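Side-chain contact in Sodium/sialic acid symporter SiaT (Proteus mirabilis, PDB 5NV9), which uses the inward sodium gradient to drive uptake of the sialic acid N-acetylneuraminic acid across the bacterial inner membrane: residues 48-53 with 262-267. Sequence-based numbering, arbitrary orientation. Where two conformers were deposited one is given.
Sequences WAAGVS and IVTDSI
Ala50 meets Val263 and Thr264 through a single methyl group, and the contact is purely apolar. CB of Ala50 lies 4.0 Å from CG2 of Val263, an ordinary van der Waals distance, and 4.4 Å from CG2 of Thr264, so the two loop methyls come from neighbouring residues to one helix methyl. Val263 directs its CB toward the helix. Its chi1 of -63° puts CG2 between the backbone N and the carbonyl carbon, and this is the branch that reaches Ala50, while CG1 stands anti to the carbonyl carbon. A small side chain suits position 50: the CA atoms of Ala50 and Val263 are 7.5 Å apart, and the same methyl also packs against Val45 and Thr273. Val45 touches Val263 as well, which adds a further apolar group to the buried site.

Thr264 divides its two branches by polarity. Its methyl turns to Ala50, and OG1 is hydrogen-bonded to the hydroxyl of Thr270; its carbonyl O accepts a bond from Arg101. Two residues on, Ser266 occupies the N-cap of helix 267-301, where OG accepts a hydrogen bond from the backbone N of Glu269. The bonds to Thr270 and Glu269 tie the loop to the first turns of the helix that follows, and the bond from Arg101 ties it to helix 89-102.

On the helix side, Ser53 OG is hydrogen-bonded to Asp182, a ligand of the second sodium ion, and to Arg260. The side chain of Ala50 is about 11 Å from a bound sodium ion. The contact thus joins the cytoplasmic end of helix 47-58 to the cytoplasmic loop leading into helix 267-301, as a small apolar helix-loop contact within the LeuT fold.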
ATOM      1  N   TRP A  48      13.127  12.378  -6.419  1.00 21.64           N
ATOM      2  CA  TRP A  48      12.978  12.371  -4.974  1.00 20.64           C
ATOM      3  C   TRP A  48      11.516  12.435  -4.585  1.00 20.99           C
ATOM      4  O   TRP A  48      11.113  11.741  -3.685  1.00 21.15           O
ATOM      5  CB  TRP A  48      13.772  13.479  -4.312  1.00 21.77           C
ATOM      6  CG  TRP A  48      13.215  14.904  -4.458  1.00 22.77           C
ATOM      7  CD1 TRP A  48      13.568  15.833  -5.389  1.00 23.92           C
ATOM      8  CD2 TRP A  48      12.269  15.528  -3.588  1.00 23.63           C
ATOM      9  NE1 TRP A  48      12.845  17.011  -5.187  1.00 25.77           N
ATOM     10  CE2 TRP A  48      12.054  16.850  -4.073  1.00 26.46           C
ATOM     11  CE3 TRP A  48      11.579  15.098  -2.436  1.00 24.23           C
ATOM     12  CZ2 TRP A  48      11.154  17.747  -3.462  1.00 26.88           C
ATOM     13  CZ3 TRP A  48      10.680  16.008  -1.826  1.00 26.48           C
ATOM     14  CH2 TRP A  48      10.472  17.307  -2.356  1.00 25.64           C
ATOM     15  N   ALA A  49      10.716  13.292  -5.233  1.00 22.51           N
ATOM     16  CA  ALA A  49       9.283  13.415  -4.892  1.00 20.01           C
ATOM     17  C   ALA A  49       8.451  12.124  -5.190  1.00 20.70           C
ATOM     18  O   ALA A  49       7.549  11.650  -4.373  1.00 19.53           O
ATOM     19  CB  ALA A  49       8.691  14.600  -5.644  1.00 20.89           C
ATOM     20  N   ALA A  50       8.716  11.563  -6.356  1.00 20.54           N
ATOM     21  CA  ALA A  50       8.089  10.261  -6.724  1.00 20.59           C
ATOM     22  C   ALA A  50       8.489   9.157  -5.732  1.00 18.59           C
ATOM     23  O   ALA A  50       7.677   8.322  -5.379  1.00 19.72           O
ATOM     24  CB  ALA A  50       8.425   9.877  -8.140  1.00 19.63           C
ATOM     25  N   GLY A  51       9.713   9.184  -5.237  1.00 19.87           N
ATOM     26  CA  GLY A  51      10.164   8.170  -4.260  1.00 20.23           C
ATOM     27  C   GLY A  51       9.544   8.273  -2.889  1.00 19.37           C
ATOM     28  O   GLY A  51       9.226   7.269  -2.276  1.00 21.31           O
ATOM     29  N   VAL A  52       9.362   9.502  -2.393  1.00 20.26           N
ATOM     30  CA  VAL A  52       8.571   9.715  -1.179  1.00 18.78           C
ATOM     31  C   VAL A  52       7.080   9.308  -1.368  1.00 19.21           C
ATOM     32  O   VAL A  52       6.361   8.844  -0.441  1.00 20.54           O
ATOM     33  CB  VAL A  52       8.648  11.202  -0.668  1.00 17.17           C
ATOM     34  CG1 VAL A  52       7.856  11.307   0.645  1.00 17.20           C
ATOM     35  CG2 VAL A  52      10.133  11.592  -0.398  1.00 18.36           C
ATOM     36  N   SER A  53       6.591   9.560  -2.540  1.00 19.74           N
ATOM     37  CA  SER A  53       5.208   9.217  -2.884  1.00 23.57           C
ATOM     38  C   SER A  53       4.990   7.688  -2.917  1.00 21.42           C
ATOM     39  O   SER A  53       3.892   7.210  -2.561  1.00 18.65           O
ATOM     40  CB  SER A  53       4.822   9.815  -4.266  1.00 24.21           C
ATOM     41  OG  SER A  53       3.494   9.420  -4.603  1.00 30.78           O
ATOM     42  N   ILE A 262       6.947   5.983 -14.080  1.00 21.27           N
ATOM     43  CA  ILE A 262       6.795   6.629 -15.388  1.00 24.37           C
ATOM     44  C   ILE A 262       6.509   8.153 -15.292  1.00 23.11           C
ATOM     45  O   ILE A 262       6.381   8.835 -16.310  1.00 19.63           O
ATOM     46  CB  ILE A 262       5.743   5.871 -16.245  1.00 26.37           C
ATOM     47  CG1 ILE A 262       4.379   5.745 -15.576  1.00 27.91           C
ATOM     48  CG2 ILE A 262       6.193   4.417 -16.424  1.00 25.25           C
ATOM     49  CD1 ILE A 262       3.437   6.860 -15.891  1.00 31.28           C
ATOM     50  N   VAL A 263       6.390   8.688 -14.077  1.00 22.20           N
ATOM     51  CA  VAL A 263       6.157  10.137 -13.933  1.00 21.97           C
ATOM     52  C   VAL A 263       7.410  10.990 -14.012  1.00 23.02           C
ATOM     53  O   VAL A 263       7.316  12.241 -14.143  1.00 23.80           O
ATOM     54  CB  VAL A 263       5.407  10.476 -12.619  1.00 24.21           C
ATOM     55  CG1 VAL A 263       4.042   9.861 -12.603  1.00 24.54           C
ATOM     56  CG2 VAL A 263       6.184  10.094 -11.388  1.00 23.74           C
ATOM     57  N   THR A 264       8.573  10.354 -13.854  1.00 21.67           N
ATOM     58  CA  THR A 264       9.880  10.988 -13.976  1.00 23.38           C
ATOM     59  C   THR A 264      10.321  11.099 -15.435  1.00 26.59           C
ATOM     60  O   THR A 264      10.008  10.239 -16.267  1.00 23.08           O
ATOM     61  CB  THR A 264      10.909  10.156 -13.245  1.00 23.05           C
ATOM     62  OG1 THR A 264      10.646   8.749 -13.494  1.00 26.94           O
ATOM     63  CG2 THR A 264      10.781  10.397 -11.803  1.00 23.45           C
ATOM     64  N   ASP A 265      11.164  12.077 -15.717  1.00 29.97           N
ATOM     65  CA  ASP A 265      11.449  12.407 -17.103  0.53 30.91           C
ATOM     66  C   ASP A 265      12.635  11.633 -17.681  1.00 31.83           C
ATOM     67  O   ASP A 265      12.805  11.589 -18.869  1.00 29.77           O
ATOM     68  CB  ASP A 265      11.667  13.903 -17.256  0.53 30.84           C
ATOM     69  CG  ASP A 265      11.314  14.378 -18.607  0.53 31.95           C
ATOM     70  OD1 ASP A 265      10.139  14.272 -18.972  0.53 35.29           O
ATOM     71  OD2 ASP A 265      12.215  14.855 -19.321  0.53 32.96           O
ATOM     72  N   SER A 266      13.441  11.026 -16.836  1.00 33.01           N
ATOM     73  CA  SER A 266      14.584  10.283 -17.315  1.00 32.03           C
ATOM     74  C   SER A 266      14.795   9.093 -16.430  1.00 30.60           C
ATOM     75  O   SER A 266      14.154   8.956 -15.368  1.00 28.29           O
ATOM     76  CB  SER A 266      15.809  11.185 -17.239  1.00 37.93           C
ATOM     77  OG  SER A 266      16.087  11.519 -15.878  1.00 35.48           O
ATOM     78  N   ILE A 267      15.720   8.228 -16.852  1.00 32.79           N
ATOM     79  CA  ILE A 267      16.021   7.000 -16.118  1.00 32.25           C
ATOM     80  C   ILE A 267      16.855   7.395 -14.902  1.00 30.64           C
ATOM     81  O   ILE A 267      16.796   6.735 -13.858  1.00 25.49           O
ATOM     82  CB  ILE A 267      16.666   5.904 -17.000  1.00 37.30           C
ATOM     83  CG1 ILE A 267      16.694   4.550 -16.275  1.00 42.31           C
ATOM     84  CG2 ILE A 267      18.077   6.257 -17.377  1.00 40.22           C
ATOM     85  CD1 ILE A 267      15.391   3.770 -16.367  1.00 43.33           C
TER